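Local atomic coordinates of lysosome-associated membrane glycoprotein 3 (Homo sapiens, PDB entry 4AKM), a protein that plays a role in the unfolded protein response and in fusion of lysosomes with autophagosomes, as a glycoprotein of the lysosomal membrane. Residues Asn59-Phe64 against Phe68-Phe73; Gln138-Asp143 against Asp147-Val152; Gln24-Asp29 against Ser35-Phe40. One frame throughout, in Å; residues are numbered along the deposited sequence.

Overall arrangement
From the N terminus, contact 3 comes first: it closes the loop between Gln-24-Asp-29 and Ser-35-Phe-40, making a hairpin of strands 14-27 and 38-41. Contact 1 then closes the tighter hairpin of strands 57-64 and 67-75, inside the five-stranded sheet. Contact 2 comes last and folds the C-terminal tail back over strand 137-141. The three loops follow in series, without nesting or crossing. Contact 1 is the link between the others: Phe-64 packs on Phe-40 and Leu-25 of contact 3, while Phe-73 reaches Leu-139, Ala-141 and Phe-142 of contact 2. Contacts 2 and 3, with centres about 31 Å apart, do not touch but share a sheet through neighbouring strands 137-141 and 14-27.

Contact 1: Asn59-Phe64 against Phe68-Phe73; sequences NLLLNF and FVNLTF. With NAG (2-acetamido-2-deoxy-beta-D-glucopyranose), chain D.
Asn-59 meets Asn-70 through a weak hydrogen bond, ND2 to OD1 at 3.5 Å, the two amide planes standing 84° apart. With CG lying between the backbone N and the carbonyl carbon (chi1 73°), its side chain rises on the face that carries the glycan. Leu-60 pairs with Leu-71 through two backbone hydrogen bonds, and its CB lies at the edge of the Phe-73 ring, 4.0 Å from CE1. Leu-61, back on the glycan face, sets CD1 against CB of Asn-70 at 3.5 Å and against CD1 of Phe-68 at 3.8 Å. Leu-62 and Val-69 form the second doubly bonded pair; with Leu-60 and Leu-71 they lie on the apolar face, where Ala-19 meets Leu-60, Ile-23 meets Leu-62 and Met-21 meets Leu-71. Asn-63 runs alongside Phe-68, its ND2 near the ring edge. Phe-64 turns one ring face to the backbone N of Phe-68, CZ approaching to 3.4 Å.

On the partner strand, and on the face of Asn-59 and Leu-61, Asn-70 ND2 is covalently bonded to NAG C1 (1.4 Å). Thr-72 OG1 and NAG O6 share a hydrogen bond of 2.6 Å, while NAG C8 rests over the rim of one Phe-68 ring face, 3.5 Å from CZ. The strand directions differ by 174°: this is an antiparallel hairpin in the luminal beta prism, with an N-glycosylated Asn-Leu-Thr sequon on one face and core on the other.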
loop_
_atom_site.group_PDB
_atom_site.type_symbol
_atom_site.label_atom_id
_atom_site.label_comp_id
_atom_site.label_asym_id
_atom_site.label_seq_id
_atom_site.Cartn_x
_atom_site.Cartn_y
_atom_site.Cartn_z
ATOM N N ASN A 59 6.571 -4.761 6.815
ATOM C CA ASN A 59 6.000 -3.517 6.309
ATOM C C ASN A 59 6.752 -2.959 5.112
ATOM O O ASN A 59 7.990 -2.953 5.078
ATOM C CB ASN A 59 5.883 -2.450 7.406
ATOM C CG ASN A 59 7.226 -1.853 7.795
ATOM O OD1 ASN A 59 8.017 -2.484 8.496
ATOM N ND2 ASN A 59 7.478 -0.624 7.362
ATOM N N LEU A 60 5.969 -2.533 4.124
ATOM C CA LEU A 60 6.447 -1.744 3.003
ATOM C C LEU A 60 6.082 -0.292 3.264
ATOM O O LEU A 60 4.909 0.059 3.362
ATOM C CB LEU A 60 5.801 -2.201 1.695
ATOM C CG LEU A 60 6.035 -1.235 0.528
ATOM C CD1 LEU A 60 7.518 -1.091 0.238
ATOM C CD2 LEU A 60 5.285 -1.679 -0.713
ATOM N N LEU A 61 7.096 0.547 3.393
ATOM C CA LEU A 61 6.882 1.968 3.574
ATOM C C LEU A 61 7.390 2.726 2.363
ATOM O O LEU A 61 8.508 2.505 1.891
ATOM C CB LEU A 61 7.559 2.464 4.848
ATOM C CG LEU A 61 7.408 3.955 5.143
ATOM C CD1 LEU A 61 5.948 4.347 5.329
ATOM C CD2 LEU A 61 8.222 4.310 6.361
ATOM N N LEU A 62 6.543 3.616 1.865
ATOM C CA LEU A 62 6.838 4.403 0.684
ATOM C C LEU A 62 6.849 5.859 1.082
ATOM O O LEU A 62 5.849 6.383 1.555
ATOM C CB LEU A 62 5.764 4.178 -0.366
ATOM C CG LEU A 62 5.495 2.716 -0.723
ATOM C CD1 LEU A 62 4.308 2.622 -1.653
ATOM C CD2 LEU A 62 6.721 2.082 -1.355
ATOM N N ASN A 63 7.982 6.515 0.900
ATOM C CA ASN A 63 8.078 7.916 1.266
ATOM C C ASN A 63 8.208 8.812 0.063
ATOM O O ASN A 63 8.833 8.449 -0.929
ATOM C CB ASN A 63 9.242 8.161 2.229
ATOM C CG ASN A 63 8.771 8.455 3.633
ATOM O OD1 ASN A 63 8.766 7.574 4.497
ATOM N ND2 ASN A 63 8.349 9.702 3.868
ATOM N N PHE A 64 7.617 9.993 0.163
ATOM C CA PHE A 64 7.669 10.952 -0.920
ATOM C C PHE A 64 7.642 12.332 -0.325
ATOM O O PHE A 64 7.399 12.498 0.865
ATOM C CB PHE A 64 6.481 10.755 -1.875
ATOM C CG PHE A 64 5.160 10.645 -1.177
ATOM C CD1 PHE A 64 4.471 11.781 -0.782
ATOM C CD2 PHE A 64 4.614 9.407 -0.900
ATOM C CE1 PHE A 64 3.264 11.682 -0.127
ATOM C CE2 PHE A 64 3.409 9.301 -0.252
ATOM C CZ PHE A 64 2.729 10.441 0.138
ATOM N N PHE A 68 3.909 9.926 3.287
ATOM C CA PHE A 68 4.202 8.519 3.092
ATOM C C PHE A 68 2.952 7.665 3.071
ATOM O O PHE A 68 1.872 8.085 3.511
ATOM C CB PHE A 68 5.111 8.009 4.217
ATOM C CG PHE A 68 4.504 8.127 5.597
ATOM C CD1 PHE A 68 3.595 7.186 6.059
ATOM C CD2 PHE A 68 4.847 9.179 6.429
ATOM C CE1 PHE A 68 3.032 7.296 7.317
ATOM C CE2 PHE A 68 4.295 9.288 7.696
ATOM C CZ PHE A 68 3.382 8.348 8.139
ATOM N N VAL A 69 3.127 6.449 2.576
ATOM C CA VAL A 69 2.114 5.417 2.688
ATOM C C VAL A 69 2.772 4.179 3.273
ATOM O O VAL A 69 3.812 3.725 2.797
ATOM C CB VAL A 69 1.459 5.077 1.329
ATOM C CG1 VAL A 69 0.525 3.886 1.473
ATOM C CG2 VAL A 69 0.707 6.274 0.784
ATOM N N ASN A 70 2.160 3.644 4.319
ATOM C CA ASN A 70 2.701 2.506 5.027
ATOM C C ASN A 70 1.749 1.327 4.955
ATOM O O ASN A 70 0.627 1.379 5.468
ATOM C CB ASN A 70 2.982 2.877 6.482
ATOM C CG ASN A 70 3.970 1.938 7.142
ATOM O OD1 ASN A 70 4.646 1.154 6.477
ATOM N ND2 ASN A 70 4.062 2.018 8.461
ATOM N N LEU A 71 2.212 0.271 4.299
ATOM C CA LEU A 71 1.467 -0.967 4.174
ATOM C C LEU A 71 2.063 -2.017 5.097
ATOM O O LEU A 71 3.187 -2.455 4.895
ATOM C CB LEU A 71 1.505 -1.463 2.724
ATOM C CG LEU A 71 0.916 -0.514 1.676
ATOM C CD1 LEU A 71 0.869 -1.165 0.307
ATOM C CD2 LEU A 71 -0.469 -0.042 2.092
ATOM N N THR A 72 1.305 -2.411 6.113
ATOM C CA THR A 72 1.733 -3.456 7.034
ATOM C C THR A 72 1.081 -4.799 6.721
ATOM O O THR A 72 -0.153 -4.890 6.600
ATOM C CB THR A 72 1.422 -3.087 8.496
ATOM O OG1 THR A 72 2.246 -1.987 8.905
ATOM C CG2 THR A 72 1.678 -4.272 9.408
ATOM N N PHE A 73 1.924 -5.828 6.618
ATOM C CA PHE A 73 1.507 -7.195 6.318
ATOM C C PHE A 73 1.638 -8.130 7.523
ATOM O O PHE A 73 2.610 -8.057 8.281
ATOM C CB PHE A 73 2.357 -7.772 5.186
ATOM C CG PHE A 73 2.365 -6.942 3.938
ATOM C CD1 PHE A 73 3.224 -5.858 3.815
ATOM C CD2 PHE A 73 1.536 -7.262 2.874
ATOM C CE1 PHE A 73 3.240 -5.100 2.670
ATOM C CE2 PHE A 73 1.552 -6.511 1.728
ATOM C CZ PHE A 73 2.404 -5.426 1.624
HETATM C C1 NAG D . 4.897 1.303 9.387
HETATM C C2 NAG D . 5.029 2.391 10.441
HETATM C C3 NAG D . 5.939 1.924 11.573
HETATM C C4 NAG D . 5.479 0.573 12.108
HETATM C C5 NAG D . 5.198 -0.420 10.984
HETATM C C6 NAG D . 4.484 -1.645 11.534
HETATM C C7 NAG D . 4.849 4.737 9.841
HETATM C C8 NAG D . 5.623 5.982 9.526
HETATM N N2 NAG D . 5.542 3.603 9.830
HETATM O O3 NAG D . 5.911 2.877 12.612
HETATM O O4 NAG D . 6.467 0.025 12.954
HETATM O O5 NAG D . 4.378 0.132 9.976
HETATM O O6 NAG D . 4.240 -2.534 10.468
HETATM O O7 NAG D . 3.643 4.792 10.093
#

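Contact 2: Gln138-Asp143 against Asp147-Val152; sequences QLQAFD and DHFGNV
Gln-138 and Gln-140 reach Phe-149 and Gly-150 by the same torsional route: each holds CG anti to its own backbone N (chi1 -176° in Gln-138) and runs on extended, so that both amides stand out from one side of strand 137-141. This is a strand with a C-terminal tail folded back over it, at the end of the luminal domain and a few residues before Cys-155 in the chain, which is disulfide-bonded to Cys-118. The tail residues have no regular secondary structure, and no beta bridge joins them to the strand; the connection runs through side chains of the strand, which meet a ring and a backbone N-H of the tail.

The ring of Phe-149 lies on the chain of Gln-138. CG of Gln-138 sits above the ring centre, 3.6 Å from the centroid, in a CH-pi contact. Farther along, NE2 of Gln-138 is over the same ring, 3.4 Å from Phe-149 CG, with the amide inclined at 33° to the ring. Val-152 CG2 approaches this nitrogen at 4.1 Å. Lys-18 and Glu-20 of the adjoining strand 14-27 also touch Phe-149, so the ring straddles two strands.

Gln-140 works through its polar end. OE1 lies near the plane of the Phe-149 ring at its edge, 3.8 Å from CD1, and accepts the backbone N-H of Gly-150; the modelled separation of 2.5 Å is doubtfully short at this resolution and says nothing about strength. The rotation of the amide is fixed from its other end, where NE2 donates within its own plane to Asp-143 O at 2.9 Å, with an angle of 159° at the hydrogen.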
loop_
_atom_site.group_PDB
_atom_site.type_symbol
_atom_site.label_atom_id
_atom_site.label_comp_id
_atom_site.label_asym_id
_atom_site.label_seq_id
_atom_site.Cartn_x
_atom_site.Cartn_y
_atom_site.Cartn_z
ATOM N N GLN A 138 0.135 -5.934 -8.129
ATOM C CA GLN A 138 0.625 -7.291 -7.969
ATOM C C GLN A 138 1.699 -7.303 -6.897
ATOM O O GLN A 138 2.722 -6.646 -7.035
ATOM C CB GLN A 138 1.181 -7.856 -9.265
ATOM C CG GLN A 138 1.609 -9.307 -9.129
ATOM C CD GLN A 138 1.626 -10.040 -10.450
ATOM O OE1 GLN A 138 1.356 -9.458 -11.502
ATOM N NE2 GLN A 138 1.939 -11.329 -10.406
ATOM N N LEU A 139 1.468 -8.052 -5.827
ATOM C CA LEU A 139 2.405 -8.065 -4.714
ATOM C C LEU A 139 2.593 -9.458 -4.130
ATOM O O LEU A 139 1.875 -10.395 -4.478
ATOM C CB LEU A 139 1.974 -7.075 -3.625
ATOM C CG LEU A 139 0.575 -7.167 -3.005
ATOM C CD1 LEU A 139 0.487 -8.256 -1.938
ATOM C CD2 LEU A 139 0.169 -5.818 -2.426
ATOM N N GLN A 140 3.567 -9.572 -3.237
ATOM C CA GLN A 140 3.866 -10.813 -2.547
ATOM C C GLN A 140 4.730 -10.487 -1.336
ATOM O O GLN A 140 5.584 -9.599 -1.392
ATOM C CB GLN A 140 4.585 -11.790 -3.482
ATOM C CG GLN A 140 4.785 -13.185 -2.898
ATOM C CD GLN A 140 5.159 -14.214 -3.951
ATOM O OE1 GLN A 140 4.895 -14.028 -5.139
ATOM N NE2 GLN A 140 5.777 -15.308 -3.516
ATOM N N ALA A 141 4.497 -11.202 -0.241
ATOM C CA ALA A 141 5.242 -10.977 0.994
ATOM C C ALA A 141 5.621 -12.287 1.691
ATOM O O ALA A 141 4.968 -13.315 1.498
ATOM C CB ALA A 141 4.449 -10.081 1.935
ATOM N N PHE A 142 6.682 -12.229 2.492
ATOM C CA PHE A 142 7.204 -13.378 3.242
ATOM C C PHE A 142 7.827 -14.468 2.361
ATOM O O PHE A 142 8.996 -14.372 1.982
ATOM C CB PHE A 142 6.138 -13.968 4.173
ATOM C CG PHE A 142 5.437 -12.942 5.009
ATOM C CD1 PHE A 142 6.053 -12.404 6.127
ATOM C CD2 PHE A 142 4.163 -12.512 4.676
ATOM C CE1 PHE A 142 5.411 -11.459 6.899
ATOM C CE2 PHE A 142 3.518 -11.566 5.446
ATOM C CZ PHE A 142 4.145 -11.038 6.559
ATOM N N ASP A 143 7.051 -15.503 2.048
ATOM C CA ASP A 143 7.568 -16.646 1.293
ATOM C C ASP A 143 7.849 -16.330 -0.177
ATOM O O ASP A 143 6.975 -15.838 -0.895
ATOM C CB ASP A 143 6.617 -17.841 1.410
ATOM C CG ASP A 143 6.932 -18.718 2.607
ATOM O OD1 ASP A 143 7.725 -18.287 3.473
ATOM O OD2 ASP A 143 6.395 -19.846 2.676
ATOM N N ASP A 147 13.012 -14.997 -6.438
ATOM C CA ASP A 147 12.651 -13.621 -6.789
ATOM C C ASP A 147 11.562 -13.523 -7.857
ATOM O O ASP A 147 11.555 -12.592 -8.665
ATOM C CB ASP A 147 13.889 -12.833 -7.229
ATOM C CG ASP A 147 14.938 -12.747 -6.143
ATOM O OD1 ASP A 147 14.828 -13.505 -5.155
ATOM O OD2 ASP A 147 15.872 -11.927 -6.277
ATOM N N HIS A 148 10.647 -14.486 -7.857
ATOM C CA HIS A 148 9.541 -14.483 -8.805
ATOM C C HIS A 148 8.201 -14.445 -8.088
ATOM O O HIS A 148 8.092 -14.850 -6.929
ATOM C CB HIS A 148 9.590 -15.718 -9.707
ATOM C CG HIS A 148 10.743 -15.729 -10.660
ATOM N ND1 HIS A 148 11.894 -16.450 -10.428
ATOM C CD2 HIS A 148 10.920 -15.110 -11.851
ATOM C CE1 HIS A 148 12.732 -16.274 -11.434
ATOM N NE2 HIS A 148 12.165 -15.465 -12.311
ATOM N N PHE A 149 7.182 -13.961 -8.788
ATOM C CA PHE A 149 5.821 -13.971 -8.266
ATOM C C PHE A 149 5.285 -15.398 -8.156
ATOM O O PHE A 149 5.485 -16.221 -9.053
ATOM C CB PHE A 149 4.899 -13.113 -9.140
ATOM C CG PHE A 149 5.003 -11.636 -8.868
ATOM C CD1 PHE A 149 4.642 -11.123 -7.630
ATOM C CD2 PHE A 149 5.450 -10.762 -9.848
ATOM C CE1 PHE A 149 4.733 -9.765 -7.369
ATOM C CE2 PHE A 149 5.542 -9.404 -9.595
ATOM C CZ PHE A 149 5.180 -8.904 -8.354
ATOM N N GLY A 150 4.601 -15.681 -7.050
ATOM C CA GLY A 150 4.083 -17.010 -6.775
ATOM C C GLY A 150 2.973 -17.482 -7.699
ATOM O O GLY A 150 2.787 -16.956 -8.799
ATOM N N ASN A 151 2.226 -18.479 -7.233
ATOM C CA ASN A 151 1.184 -19.131 -8.028
ATOM C C ASN A 151 -0.016 -18.239 -8.376
ATOM O O ASN A 151 -0.992 -18.718 -8.952
ATOM C CB ASN A 151 0.706 -20.408 -7.322
ATOM C CG ASN A 151 0.317 -21.512 -8.295
ATOM O OD1 ASN A 151 0.040 -21.257 -9.469
ATOM N ND2 ASN A 151 0.291 -22.750 -7.804
ATOM N N VAL A 152 0.058 -16.960 -8.007
ATOM C CA VAL A 152 -0.952 -15.949 -8.358
ATOM C C VAL A 152 -2.363 -16.187 -7.777
ATOM O O VAL A 152 -2.732 -17.307 -7.421
ATOM C CB VAL A 152 -1.008 -15.688 -9.901
ATOM C CG1 VAL A 152 -2.245 -16.318 -10.538
ATOM C CG2 VAL A 152 -0.942 -14.195 -10.201
#

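Contact 3: Gln24-Asp29 against Ser35-Phe40; sequences QLIVQD and SPRRYF
Asp-29 and Arg-38 form the charged contact, a salt bridge in which one oxygen, OD2, faces two nitrogens: NE of Arg-38 at 3.0 Å and NH2 at 3.1 Å. Both hydrogen bonds are weak, with angles at the hydrogen of only 125° and 123°; the carboxylate and guanidinium planes are 58° apart and OD1 sits over a guanidinium face. Arg-38 gets there with CG anti to the backbone N and a bend at chi3.

On the other face of the hairpin, Ile-26 lies beside Tyr-39, CG1 to CE2 at 3.5 Å, while its CG2 branch touches Arg-37 NE, also at 3.5 Å. Gln-24 brings OE1 to the Tyr-39 ring edge, and its NE2 is hydrogen-bonded to Asn-41 OD1.

Behind these groups, strands 14-27 and 38-41 form an antiparallel beta hairpin of the luminal beta prism: Leu-25 with Phe-40 and Val-27 with Arg-38 each exchange two backbone hydrogen bonds. Farther out, Leu-25 and Val-27 pack on Ala-87 and Leu-89, respectively, of strand 80-90, and Phe-40 meets the Phe-64 ring. Arg-38 NH1 donates to Asp-93 O, so the guanidinium has two separate polar partners. With N-H...O angles this bent, the bridge probably owes more to charge attraction than to directional hydrogen bonding.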
loop_
_atom_site.group_PDB
_atom_site.type_symbol
_atom_site.label_atom_id
_atom_site.label_comp_id
_atom_site.label_asym_id
_atom_site.label_seq_id
_atom_site.Cartn_x
_atom_site.Cartn_y
_atom_site.Cartn_z
ATOM N N GLN A 24 -2.975 6.259 -5.052
ATOM C CA GLN A 24 -3.560 7.580 -5.116
ATOM C C GLN A 24 -4.075 7.909 -3.719
ATOM O O GLN A 24 -4.563 7.032 -3.006
ATOM C CB GLN A 24 -4.707 7.586 -6.142
ATOM C CG GLN A 24 -5.257 8.967 -6.486
ATOM C CD GLN A 24 -6.320 8.937 -7.583
ATOM O OE1 GLN A 24 -7.472 8.572 -7.343
ATOM N NE2 GLN A 24 -5.932 9.326 -8.794
ATOM N N LEU A 25 -3.946 9.164 -3.314
ATOM C CA LEU A 25 -4.510 9.604 -2.047
ATOM C C LEU A 25 -5.595 10.631 -2.321
ATOM O O LEU A 25 -5.373 11.585 -3.054
ATOM C CB LEU A 25 -3.426 10.183 -1.133
ATOM C CG LEU A 25 -2.434 9.170 -0.552
ATOM C CD1 LEU A 25 -1.336 9.853 0.259
ATOM C CD2 LEU A 25 -3.157 8.130 0.294
ATOM N N ILE A 26 -6.771 10.423 -1.745
ATOM C CA ILE A 26 -7.886 11.337 -1.926
ATOM C C ILE A 26 -8.209 12.022 -0.604
ATOM O O ILE A 26 -8.572 11.350 0.365
ATOM C CB ILE A 26 -9.162 10.603 -2.431
ATOM C CG1 ILE A 26 -8.992 10.105 -3.871
ATOM C CG2 ILE A 26 -10.381 11.514 -2.332
ATOM C CD1 ILE A 26 -8.376 8.732 -3.993
ATOM N N VAL A 27 -8.075 13.350 -0.557
ATOM C CA VAL A 27 -8.480 14.092 0.640
ATOM C C VAL A 27 -9.736 14.934 0.418
ATOM O O VAL A 27 -9.888 15.601 -0.603
ATOM C CB VAL A 27 -7.329 14.940 1.286
ATOM C CG1 VAL A 27 -5.964 14.359 0.944
ATOM C CG2 VAL A 27 -7.408 16.408 0.879
ATOM N N GLN A 28 -10.645 14.872 1.384
ATOM C CA GLN A 28 -11.914 15.586 1.308
ATOM C C GLN A 28 -11.821 16.950 1.984
ATOM O O GLN A 28 -12.094 17.077 3.178
ATOM C CB GLN A 28 -13.020 14.756 1.955
ATOM C CG GLN A 28 -14.308 14.719 1.157
ATOM C CD GLN A 28 -15.067 13.422 1.348
ATOM O OE1 GLN A 28 -15.471 12.772 0.377
ATOM N NE2 GLN A 28 -15.265 13.035 2.606
ATOM N N ASP A 29 -11.443 17.962 1.208
ATOM C CA ASP A 29 -11.279 19.325 1.709
ATOM C C ASP A 29 -12.552 19.855 2.348
ATOM O O ASP A 29 -12.524 20.400 3.449
ATOM C CB ASP A 29 -10.890 20.264 0.565
ATOM C CG ASP A 29 -9.496 20.009 0.053
ATOM O OD1 ASP A 29 -8.596 19.788 0.890
ATOM O OD2 ASP A 29 -9.301 20.029 -1.183
ATOM N N SER A 35 -18.851 17.729 -2.804
ATOM C CA SER A 35 -17.896 18.719 -3.284
ATOM C C SER A 35 -16.603 18.045 -3.728
ATOM O O SER A 35 -16.285 16.950 -3.255
ATOM C CB SER A 35 -17.625 19.765 -2.199
ATOM O OG SER A 35 -18.644 20.752 -2.178
ATOM N N PRO A 36 -15.863 18.692 -4.646
ATOM C CA PRO A 36 -14.604 18.155 -5.171
ATOM C C PRO A 36 -13.602 17.793 -4.077
ATOM O O PRO A 36 -13.631 18.315 -2.957
ATOM C CB PRO A 36 -14.062 19.306 -6.022
ATOM C CG PRO A 36 -15.264 20.033 -6.461
ATOM C CD PRO A 36 -16.231 19.957 -5.308
ATOM N N ARG A 37 -12.709 16.882 -4.426
ATOM C CA ARG A 37 -11.711 16.402 -3.499
ATOM C C ARG A 37 -10.327 16.634 -4.085
ATOM O O ARG A 37 -10.181 16.805 -5.295
ATOM C CB ARG A 37 -11.942 14.919 -3.221
ATOM C CG ARG A 37 -13.029 14.651 -2.192
ATOM C CD ARG A 37 -14.081 13.681 -2.707
ATOM N NE ARG A 37 -13.499 12.649 -3.562
ATOM C CZ ARG A 37 -14.132 11.547 -3.962
ATOM N NH1 ARG A 37 -15.382 11.314 -3.578
ATOM N NH2 ARG A 37 -13.508 10.670 -4.743
ATOM N N ARG A 38 -9.316 16.670 -3.225
ATOM C CA ARG A 38 -7.942 16.815 -3.680
ATOM C C ARG A 38 -7.359 15.435 -3.983
ATOM O O ARG A 38 -7.416 14.526 -3.156
ATOM C CB ARG A 38 -7.105 17.562 -2.637
ATOM C CG ARG A 38 -5.891 18.287 -3.209
ATOM C CD ARG A 38 -5.387 19.373 -2.261
ATOM N NE ARG A 38 -6.419 20.371 -1.972
ATOM C CZ ARG A 38 -6.235 21.452 -1.216
ATOM N NH1 ARG A 38 -5.051 21.692 -0.664
ATOM N NH2 ARG A 38 -7.239 22.300 -1.012
ATOM N N TYR A 39 -6.826 15.276 -5.185
ATOM C CA TYR A 39 -6.205 14.021 -5.577
ATOM C C TYR A 39 -4.685 14.144 -5.533
ATOM O O TYR A 39 -4.126 15.190 -5.864
ATOM C CB TYR A 39 -6.675 13.609 -6.974
ATOM C CG TYR A 39 -8.118 13.132 -7.019
ATOM C CD1 TYR A 39 -9.179 14.035 -7.018
ATOM C CD2 TYR A 39 -8.418 11.776 -7.050
ATOM C CE1 TYR A 39 -10.495 13.596 -7.052
ATOM C CE2 TYR A 39 -9.726 11.330 -7.086
ATOM C CZ TYR A 39 -10.761 12.241 -7.086
ATOM O OH TYR A 39 -12.065 11.788 -7.121
ATOM N N PHE A 40 -4.017 13.087 -5.093
ATOM C CA PHE A 40 -2.563 13.054 -5.149
ATOM C C PHE A 40 -2.026 11.708 -5.613
ATOM O O PHE A 40 -2.173 10.703 -4.927
ATOM C CB PHE A 40 -1.920 13.398 -3.809
ATOM C CG PHE A 40 -0.433 13.225 -3.822
ATOM C CD1 PHE A 40 0.376 14.168 -4.439
ATOM C CD2 PHE A 40 0.159 12.098 -3.265
ATOM C CE1 PHE A 40 1.750 14.006 -4.479
ATOM C CE2 PHE A 40 1.536 11.925 -3.299
ATOM C CZ PHE A 40 2.333 12.881 -3.905
#